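Local coordinates for methionine-binding lipoprotein MetQ (Bacillus subtilis subsp. subtilis, PDB 4GOT) that probably binds methionine and passes it to the membrane permease of the MetNPQ ABC transporter, and is also involved in methionine sulfoxide transport, at residues 14-19 and 85-90; 77-82 and 210-215; 128-133 and 147-152. All coordinates share one frame; numbering follows the deposited sequence. Where two conformers were deposited one is given.

Contact 1 of 3, residues 14-19 and 85-90; sequences KTPHAE and HLEPFG. With MSE (selenomethionine), chain B.
His17 turns one face of its imidazole to the edge of His85, whose CE1 stands 3.2 Å above the plane and offset toward the rim of the ring. The two rings form an offset edge-to-face pair, with centroids 4.7 Å apart and planes at 62°. At the edge of His17, near its plane, lies the amino nitrogen of the bound selenomethionine. The edge of His85 serves Glu87 as well: His85 NE2 donates to Glu87 OE2 at 2.8 Å, a histidine-carboxylate bond whose length is doubtful because OE2 is placed too close to a neighbour. The other carboxylate oxygen, Glu87 OE1, accepts from the ligand N at 2.9 Å. The Glu87 chain, extended beyond CG, carries its carboxylate to the ligand, whose amino group its charge probably steadies. Pro16, preceded by a cis peptide bond, meets the carboxylate tip to tip, its CD 3.7 Å from Glu87 OE2. An alanine in place of His17 would probably leave the edge of His85 without its aromatic face and Asn206, which His17 NE2 also engages, without that hydrogen-bonding partner. Both His17 and Glu87 line the selenomethionine pocket. The contact is buried where the N-terminal part of helix 14-29 meets the end of strand 78-86; Tyr59 meets His17 edge-to-face and hydrogen-bonds through its OH to His85 ND1, and helix 179-184 touches Glu87 through Val179.

Contact 2 of 3, residues 77-82 and 210-215; sequences KLVNAG and VRKGEE
Val79 and Val210 face each other as the hydrogen-bonded pair of an antiparallel bridge between strands 78-86 and 206-211, neighbours in the larger mixed sheet of this periplasmic-binding-protein fold. Their side chains leave on the same face, cross at a slant and touch through their CG2 methyls: in the conformer given, Val79 CG2 lies 3.4 Å from Val210 CG2, a closeness that is doubtful because Val79 has a second conformer. In each valine CG2 sits between the backbone N and the carbonyl carbon (chi1 -70° for Val79, -60° for Val210), which turns these methyls against one another. The other branches go separate ways. Val79 CG1 packs against the CA and CB of Lys212, whereas Val210 CG1 turns to the methyl of Ala81, 4.1 Å from its CB. Glu215 approaches Val79 CG2 with its OE1, the chain bent at chi2. Ile220 of helix 218-227 touches both Val210 and Ala81.

At the adjoining non-hydrogen-bonded pair, Leu78 and Arg211 diverge at their CB atoms, yet Leu78 CD2 still comes within 4.0 Å of Arg211 CG. Leu78 also packs on Leu50 and Leu66, and the Arg211 guanidinium is held through NH1 by the carbonyls of Leu50 and Val55.

The backbones exchange two nearly linear bonds between Val79 and Val210, and Lys212 N donates to Lys77 O as the type II turn from Arg211 to Glu214 begins. Farther along the strand, a water donates to both Ala81 O and Glu215 O, at 2.8 Å from each.

Contact 3 of 3, residues 128-133 and 147-152; sequences GLITLD and KKNPKN
Thr131 O takes two backbone N-H groups, from Lys147 at 2.8 Å and, more weakly, from Lys148 at 3.4 Å. Two consecutive residues facing one make this a classic beta bulge, set in the small antiparallel sheet of strands 131-132 and 146-148. Thr131 N returns a bond to Lys148 O, the N-H...O angle being 159°. The hydroxyl of Thr131 adds a weak bond, with Lys148 N donating to OG1; chi1 of 69° places this oxygen between the backbone N and the carbonyl carbon, and it also lies alongside CB and CG of Lys148.

Lys147 runs side by side with Asp133, the two pointing the same way. Its CE packs 4.0 Å from Asp133 CB, while Lys147 NZ remains 4.3 Å from Asp133 OD2, beyond a salt bridge, though the opposite charges probably still attract. The other oxygen, Asp133 OD1, accepts from Lys135 N.

On the far side of the bulge, Ile130 CA approaches Lys148 O in a CA-H...O contact, and Leu129 CD2 meets Lys151 CD. Leu129 and Ile130 also pack on Leu124 of helix 117-126, which joins this surface hairpin to the body of the protein. Asn149, whose OD1 accepts from Leu153 N, opens a type I turn where one water joins three polar atoms: it donates to Leu129 O and Asn149 OD1 and accepts from Lys151 N, 2.6 Å away.

From the N terminus, the chain enters helix 14-29 and returns at 85-90 to close the loop of contact 1. Before that return it passes 77-82, the first half of contact 2, whose partner comes only at 210-215; the loops of contacts 1 and 2 therefore cross. Both use strand 78-86, at opposite ends, with centres 21 Å apart: contact 1 joins its end to the helix and the ligand pocket, while contact 2 pairs its start with strand 206-211. Contact 3, closing a short loop between 128-133 and 147-152, is nested inside the long loop of contact 2 and follows contact 1. It belongs to a separate two-stranded sheet, about 12 Å from contact 1 at the nearest atoms.

Contact 1 of 3, residues 14-19 and 85-90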
loop_
_atom_site.group_PDB
_atom_site.type_symbol
_atom_site.label_atom_id
_atom_site.label_comp_id
_atom_site.label_asym_id
_atom_site.label_seq_id
_atom_site.Cartn_x
_atom_site.Cartn_y
_atom_site.Cartn_z
ATOM N N LYS A 14 -0.140 -4.469 -9.987
ATOM C CA LYS A 14 0.080 -3.999 -11.356
ATOM C C LYS A 14 0.838 -2.713 -11.490
ATOM O O LYS A 14 1.729 -2.612 -12.348
ATOM C CB LYS A 14 -1.233 -3.810 -12.110
ATOM C CG LYS A 14 -1.019 -3.652 -13.617
ATOM C CD LYS A 14 -2.292 -4.029 -14.345
ATOM C CE LYS A 14 -2.310 -3.632 -15.819
ATOM N NZ LYS A 14 -3.714 -3.231 -16.160
ATOM N N THR A 15 0.471 -1.748 -10.648
ATOM C CA THR A 15 1.069 -0.422 -10.643
ATOM C C THR A 15 1.022 0.227 -9.225
ATOM O O THR A 15 0.000 0.208 -8.547
ATOM C CB THR A 15 0.449 0.488 -11.763
ATOM O OG1 THR A 15 1.097 1.761 -11.768
ATOM C CG2 THR A 15 -1.082 0.656 -11.600
ATOM N N PRO A 16 2.139 0.812 -8.789
ATOM C CA PRO A 16 3.387 0.959 -9.580
ATOM C C PRO A 16 4.334 -0.240 -9.549
ATOM O O PRO A 16 5.351 -0.221 -10.258
ATOM C CB PRO A 16 4.100 2.112 -8.868
ATOM C CG PRO A 16 3.644 2.005 -7.459
ATOM C CD PRO A 16 2.205 1.578 -7.518
ATOM N N HIS A 17 4.026 -1.248 -8.724
ATOM C CA HIS A 17 5.021 -2.220 -8.316
ATOM C C HIS A 17 5.517 -3.074 -9.523
ATOM O O HIS A 17 6.758 -3.215 -9.721
ATOM C CB HIS A 17 4.511 -3.126 -7.171
ATOM C CG HIS A 17 3.967 -2.395 -5.997
ATOM N ND1 HIS A 17 2.842 -1.609 -6.076
ATOM C CD2 HIS A 17 4.338 -2.385 -4.688
ATOM C CE1 HIS A 17 2.619 -1.044 -4.896
ATOM N NE2 HIS A 17 3.484 -1.531 -4.020
ATOM N N ALA A 18 4.613 -3.613 -10.341
ATOM C CA ALA A 18 5.062 -4.418 -11.517
ATOM C C ALA A 18 5.805 -3.525 -12.562
ATOM O O ALA A 18 6.737 -3.963 -13.190
ATOM C CB ALA A 18 3.921 -5.182 -12.203
ATOM N N GLU A 19 5.406 -2.273 -12.711
ATOM C CA GLU A 19 6.125 -1.319 -13.585
ATOM C C GLU A 19 7.569 -0.979 -13.090
ATOM O O GLU A 19 8.514 -0.846 -13.898
ATOM C CB GLU A 19 5.335 -0.017 -13.709
ATOM C CG GLU A 19 3.919 -0.188 -14.228
ATOM C CD GLU A 19 3.238 1.142 -14.584
ATOM O OE1 GLU A 19 3.665 2.218 -14.074
ATOM O OE2 GLU A 19 2.256 1.107 -15.362
ATOM N N HIS A 85 9.609 2.121 -1.397
ATOM C CA HIS A 85 8.780 3.275 -1.742
ATOM C C HIS A 85 7.579 3.428 -0.777
ATOM O O HIS A 85 7.077 2.469 -0.183
ATOM C CB HIS A 85 8.306 3.212 -3.220
ATOM C CG HIS A 85 7.072 2.395 -3.457
ATOM N ND1 HIS A 85 7.093 1.173 -4.107
ATOM C CD2 HIS A 85 5.768 2.652 -3.199
ATOM C CE1 HIS A 85 5.869 0.697 -4.189
ATOM N NE2 HIS A 85 5.045 1.576 -3.654
ATOM N N LEU A 86 7.118 4.663 -0.692
ATOM C CA LEU A 86 5.928 5.075 0.047
ATOM C C LEU A 86 4.804 5.553 -0.936
ATOM O O LEU A 86 5.063 6.227 -1.971
ATOM C CB LEU A 86 6.343 6.218 1.036
ATOM C CG LEU A 86 5.263 6.781 1.999
ATOM C CD1 LEU A 86 4.652 5.683 2.873
ATOM C CD2 LEU A 86 5.782 7.955 2.853
ATOM N N GLU A 87 3.556 5.223 -0.597
ATOM C CA GLU A 87 2.372 5.723 -1.316
ATOM C C GLU A 87 1.455 6.479 -0.331
ATOM O O GLU A 87 0.603 5.878 0.292
ATOM C CB GLU A 87 1.574 4.548 -1.906
ATOM C CG GLU A 87 2.257 3.801 -3.016
ATOM C CD GLU A 87 1.533 2.504 -3.383
ATOM O OE1 GLU A 87 0.293 2.390 -3.222
ATOM O OE2 GLU A 87 2.240 1.581 -3.826
ATOM N N PRO A 88 1.647 7.799 -0.153
ATOM C CA PRO A 88 0.688 8.507 0.709
ATOM C C PRO A 88 -0.796 8.282 0.288
ATOM O O PRO A 88 -1.181 8.494 -0.878
ATOM C CB PRO A 88 1.129 9.959 0.579
ATOM C CG PRO A 88 2.593 9.854 0.351
ATOM C CD PRO A 88 2.754 8.672 -0.565
ATOM N N PHE A 89 -1.569 7.767 1.261
ATOM C CA PHE A 89 -2.979 7.423 1.150
ATOM C C PHE A 89 -3.833 8.642 0.744
ATOM O O PHE A 89 -3.558 9.805 1.140
ATOM C CB PHE A 89 -3.443 6.943 2.540
ATOM C CG PHE A 89 -4.434 5.805 2.544
ATOM C CD1 PHE A 89 -4.826 5.140 1.405
ATOM C CD2 PHE A 89 -4.889 5.345 3.761
ATOM C CE1 PHE A 89 -5.714 4.084 1.453
ATOM C CE2 PHE A 89 -5.762 4.256 3.819
ATOM C CZ PHE A 89 -6.181 3.623 2.653
ATOM N N GLY A 90 -4.856 8.362 -0.049
ATOM C CA GLY A 90 -5.795 9.379 -0.511
ATOM C C GLY A 90 -7.260 9.129 -0.130
ATOM O O GLY A 90 -7.741 7.946 -0.042
HETATM N N MSE B 300 0.428 -0.235 -2.001
HETATM C CA MSE B 300 -0.544 -0.107 -0.875
HETATM C C MSE B 300 -0.328 1.192 -0.028
HETATM O O MSE B 300 0.791 1.417 0.349
HETATM O OXT MSE B 300 -1.216 2.002 0.339
HETATM C CB MSE B 300 -0.385 -1.326 0.047
HETATM C CG MSE B 300 -1.467 -1.522 1.061
HETATM SE SE MSE B 300 -1.073 -2.981 2.340
HETATM C CE MSE B 300 -1.510 -4.592 1.072
#

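Contact 2 of 3, residues 77-82 and 210-215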
loop_
_atom_site.group_PDB
_atom_site.type_symbol
_atom_site.label_atom_id
_atom_site.label_comp_id
_atom_site.label_asym_id
_atom_site.label_seq_id
_atom_site.Cartn_x
_atom_site.Cartn_y
_atom_site.Cartn_z
ATOM N N LYS A 77 5.718 -17.895 7.324
ATOM C CA LYS A 77 6.997 -17.540 7.953
ATOM C C LYS A 77 7.710 -16.636 6.952
ATOM O O LYS A 77 8.499 -17.112 6.122
ATOM C CB LYS A 77 7.837 -18.796 8.258
ATOM C CG LYS A 77 7.118 -19.917 8.996
ATOM C CD LYS A 77 6.657 -19.445 10.358
ATOM C CE LYS A 77 5.939 -20.550 11.122
ATOM N NZ LYS A 77 5.197 -19.964 12.274
ATOM N N LEU A 78 7.353 -15.355 6.981
ATOM C CA LEU A 78 7.814 -14.381 6.012
ATOM C C LEU A 78 8.669 -13.334 6.712
ATOM O O LEU A 78 8.580 -13.173 7.932
ATOM C CB LEU A 78 6.618 -13.739 5.313
ATOM C CG LEU A 78 5.684 -14.756 4.638
ATOM C CD1 LEU A 78 4.539 -14.045 3.937
ATOM C CD2 LEU A 78 6.499 -15.602 3.684
ATOM N N VAL A 79 9.494 -12.643 5.935
ATOM C CA VAL A 79 10.372 -11.581 6.455
ATOM C C VAL A 79 10.399 -10.405 5.472
ATOM O O VAL A 79 10.254 -10.590 4.235
ATOM C CB VAL A 79 11.826 -12.093 6.720
ATOM C CG1 VAL A 79 11.877 -13.043 7.921
ATOM C CG2 VAL A 79 12.416 -12.760 5.478
ATOM N N ASN A 80 10.575 -9.205 6.022
ATOM C CA ASN A 80 10.833 -7.982 5.255
ATOM C C ASN A 80 12.280 -8.039 4.735
ATOM O O ASN A 80 13.211 -8.072 5.530
ATOM C CB ASN A 80 10.666 -6.818 6.221
ATOM C CG ASN A 80 11.039 -5.491 5.639
ATOM O OD1 ASN A 80 11.137 -5.322 4.425
ATOM N ND2 ASN A 80 11.215 -4.511 6.514
ATOM N N ALA A 81 12.475 -8.038 3.425
ATOM C CA ALA A 81 13.795 -7.965 2.841
ATOM C C ALA A 81 14.265 -6.499 2.717
ATOM O O ALA A 81 15.445 -6.284 2.486
ATOM C CB ALA A 81 13.833 -8.627 1.469
ATOM N N GLY A 82 13.359 -5.519 2.839
ATOM C CA GLY A 82 13.714 -4.085 2.760
ATOM C C GLY A 82 12.633 -3.205 2.109
ATOM O O GLY A 82 11.946 -3.613 1.156
ATOM N N VAL A 210 10.059 -11.827 1.584
ATOM C CA VAL A 210 10.579 -13.133 1.192
ATOM C C VAL A 210 10.247 -14.131 2.301
ATOM O O VAL A 210 9.769 -13.747 3.376
ATOM C CB VAL A 210 12.113 -13.060 0.891
ATOM C CG1 VAL A 210 12.406 -12.071 -0.270
ATOM C CG2 VAL A 210 12.912 -12.668 2.154
ATOM N N ARG A 211 10.481 -15.413 2.039
ATOM C CA ARG A 211 10.376 -16.430 3.075
ATOM C C ARG A 211 11.536 -16.324 4.081
ATOM O O ARG A 211 12.626 -15.868 3.745
ATOM C CB ARG A 211 10.292 -17.829 2.456
ATOM C CG ARG A 211 8.974 -18.060 1.738
ATOM C CD ARG A 211 8.781 -19.524 1.307
ATOM N NE ARG A 211 9.827 -19.855 0.352
ATOM C CZ ARG A 211 9.889 -19.413 -0.902
ATOM N NH1 ARG A 211 8.955 -18.632 -1.407
ATOM N NH2 ARG A 211 10.916 -19.749 -1.664
ATOM N N LYS A 212 11.273 -16.704 5.328
ATOM C CA LYS A 212 12.261 -16.586 6.406
ATOM C C LYS A 212 13.468 -17.415 6.010
ATOM O O LYS A 212 13.318 -18.501 5.496
ATOM C CB LYS A 212 11.666 -17.082 7.736
ATOM C CG LYS A 212 12.556 -17.032 8.983
ATOM C CD LYS A 212 12.136 -18.158 9.943
ATOM C CE LYS A 212 12.471 -17.877 11.407
ATOM N NZ LYS A 212 13.870 -18.252 11.747
ATOM N N GLY A 213 14.659 -16.860 6.201
ATOM C CA GLY A 213 15.908 -17.519 5.798
ATOM C C GLY A 213 16.403 -17.133 4.405
ATOM O O GLY A 213 17.454 -17.575 4.016
ATOM N N GLU A 214 15.653 -16.349 3.641
ATOM C CA GLU A 214 16.042 -15.991 2.269
ATOM C C GLU A 214 16.452 -14.523 2.070
ATOM O O GLU A 214 16.832 -14.127 0.973
ATOM C CB GLU A 214 14.906 -16.305 1.302
ATOM C CG GLU A 214 14.503 -17.779 1.209
ATOM C CD GLU A 214 15.613 -18.672 0.668
ATOM O OE1 GLU A 214 16.397 -18.237 -0.225
ATOM O OE2 GLU A 214 15.710 -19.829 1.149
ATOM N N GLU A 215 16.381 -13.727 3.115
ATOM C CA GLU A 215 16.592 -12.272 3.013
ATOM C C GLU A 215 18.027 -11.815 2.669
ATOM O O GLU A 215 18.220 -10.716 2.140
ATOM C CB GLU A 215 16.055 -11.563 4.284
ATOM C CG GLU A 215 16.758 -11.822 5.605
ATOM C CD GLU A 215 16.154 -12.975 6.423
ATOM O OE1 GLU A 215 15.794 -14.036 5.839
ATOM O OE2 GLU A 215 16.054 -12.817 7.674
HETATM O O HOH W 1 17.584 -8.021 1.895
#

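Contact 3 of 3, residues 128-133 and 147-152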
loop_
_atom_site.group_PDB
_atom_site.type_symbol
_atom_site.label_atom_id
_atom_site.label_comp_id
_atom_site.label_asym_id
_atom_site.label_seq_id
_atom_site.Cartn_x
_atom_site.Cartn_y
_atom_site.Cartn_z
ATOM N N GLY A 128 -9.528 16.766 11.825
ATOM C CA GLY A 128 -10.383 17.282 12.904
ATOM C C GLY A 128 -11.816 16.742 12.909
ATOM O O GLY A 128 -12.666 17.275 13.586
ATOM N N LEU A 129 -12.099 15.674 12.165
ATOM C CA LEU A 129 -13.448 15.113 12.138
ATOM C C LEU A 129 -13.737 14.179 13.319
ATOM O O LEU A 129 -14.874 14.114 13.732
ATOM C CB LEU A 129 -13.696 14.345 10.839
ATOM C CG LEU A 129 -13.556 15.087 9.510
ATOM C CD1 LEU A 129 -13.882 14.118 8.388
ATOM C CD2 LEU A 129 -14.458 16.301 9.468
ATOM N N ILE A 130 -12.735 13.423 13.801
ATOM C CA ILE A 130 -12.879 12.472 14.925
ATOM C C ILE A 130 -11.706 12.587 15.892
ATOM O O ILE A 130 -10.686 13.196 15.564
ATOM C CB ILE A 130 -12.981 10.996 14.452
ATOM C CG1 ILE A 130 -11.689 10.523 13.767
ATOM C CG2 ILE A 130 -14.187 10.813 13.550
ATOM C CD1 ILE A 130 -11.641 9.025 13.503
ATOM N N THR A 131 -11.859 12.045 17.097
ATOM C CA THR A 131 -10.709 11.855 17.988
ATOM C C THR A 131 -10.625 10.347 18.275
ATOM O O THR A 131 -11.656 9.654 18.348
ATOM C CB THR A 131 -10.768 12.646 19.304
ATOM O OG1 THR A 131 -11.800 12.098 20.104
ATOM C CG2 THR A 131 -11.042 14.151 19.109
ATOM N N LEU A 132 -9.384 9.846 18.357
ATOM C CA LEU A 132 -9.089 8.455 18.682
ATOM C C LEU A 132 -8.551 8.396 20.106
ATOM O O LEU A 132 -7.928 9.365 20.582
ATOM C CB LEU A 132 -8.075 7.859 17.694
ATOM C CG LEU A 132 -8.558 7.574 16.267
ATOM C CD1 LEU A 132 -7.343 7.330 15.385
ATOM C CD2 LEU A 132 -9.532 6.397 16.185
ATOM N N ASP A 133 -8.842 7.294 20.801
ATOM C CA ASP A 133 -8.279 7.011 22.140
ATOM C C ASP A 133 -6.726 7.138 22.150
ATOM O O ASP A 133 -6.024 6.367 21.501
ATOM C CB ASP A 133 -8.702 5.592 22.548
ATOM C CG ASP A 133 -8.256 5.207 23.962
ATOM O OD1 ASP A 133 -7.654 6.011 24.704
ATOM O OD2 ASP A 133 -8.527 4.058 24.347
ATOM N N LYS A 147 -13.239 8.084 20.017
ATOM C CA LYS A 147 -13.743 8.721 21.237
ATOM C C LYS A 147 -14.800 9.759 20.908
ATOM O O LYS A 147 -15.859 9.734 21.505
ATOM C CB LYS A 147 -12.612 9.341 22.051
ATOM C CG LYS A 147 -11.808 8.295 22.788
ATOM C CD LYS A 147 -12.473 7.857 24.088
ATOM C CE LYS A 147 -12.190 6.386 24.381
ATOM N NZ LYS A 147 -11.943 6.162 25.829
ATOM N N LYS A 148 -14.500 10.662 19.971
ATOM C CA LYS A 148 -15.415 11.737 19.578
ATOM C C LYS A 148 -15.679 11.669 18.091
ATOM O O LYS A 148 -14.770 11.386 17.318
ATOM C CB LYS A 148 -14.835 13.100 19.886
ATOM C CG LYS A 148 -14.502 13.324 21.349
ATOM C CD LYS A 148 -14.580 14.799 21.674
ATOM C CE LYS A 148 -14.054 15.086 23.066
ATOM N NZ LYS A 148 -14.687 16.311 23.648
ATOM N N ASN A 149 -16.932 11.946 17.723
ATOM C CA ASN A 149 -17.441 11.885 16.350
ATOM C C ASN A 149 -18.523 12.960 16.184
ATOM O O ASN A 149 -19.694 12.630 16.038
ATOM C CB ASN A 149 -18.033 10.476 16.091
ATOM C CG ASN A 149 -18.470 10.263 14.654
ATOM O OD1 ASN A 149 -18.274 11.119 13.800
ATOM N ND2 ASN A 149 -19.045 9.117 14.379
ATOM N N PRO A 150 -18.148 14.254 16.227
ATOM C CA PRO A 150 -19.212 15.274 16.352
ATOM C C PRO A 150 -20.088 15.473 15.087
ATOM O O PRO A 150 -21.156 16.078 15.176
ATOM C CB PRO A 150 -18.442 16.547 16.720
ATOM C CG PRO A 150 -17.057 16.324 16.212
ATOM C CD PRO A 150 -16.803 14.846 16.294
ATOM N N LYS A 151 -19.636 14.971 13.940
ATOM C CA LYS A 151 -20.431 14.998 12.724
ATOM C C LYS A 151 -21.192 13.693 12.564
ATOM O O LYS A 151 -21.830 13.489 11.542
ATOM C CB LYS A 151 -19.568 15.240 11.480
ATOM C CG LYS A 151 -18.763 16.519 11.492
ATOM C CD LYS A 151 -18.566 17.107 10.101
ATOM C CE LYS A 151 -18.131 18.573 10.182
ATOM N NZ LYS A 151 -18.675 19.375 9.047
ATOM N N ASN A 152 -21.133 12.809 13.558
ATOM C CA ASN A 152 -21.817 11.500 13.486
ATOM C C ASN A 152 -21.655 10.780 12.140
ATOM O O ASN A 152 -22.620 10.340 11.489
ATOM C CB ASN A 152 -23.276 11.660 13.869
ATOM C CG ASN A 152 -23.426 12.096 15.297
ATOM O OD1 ASN A 152 -23.930 13.169 15.570
ATOM N ND2 ASN A 152 -22.937 11.277 16.218
HETATM O O HOH W 2 -17.516 13.528 13.342
#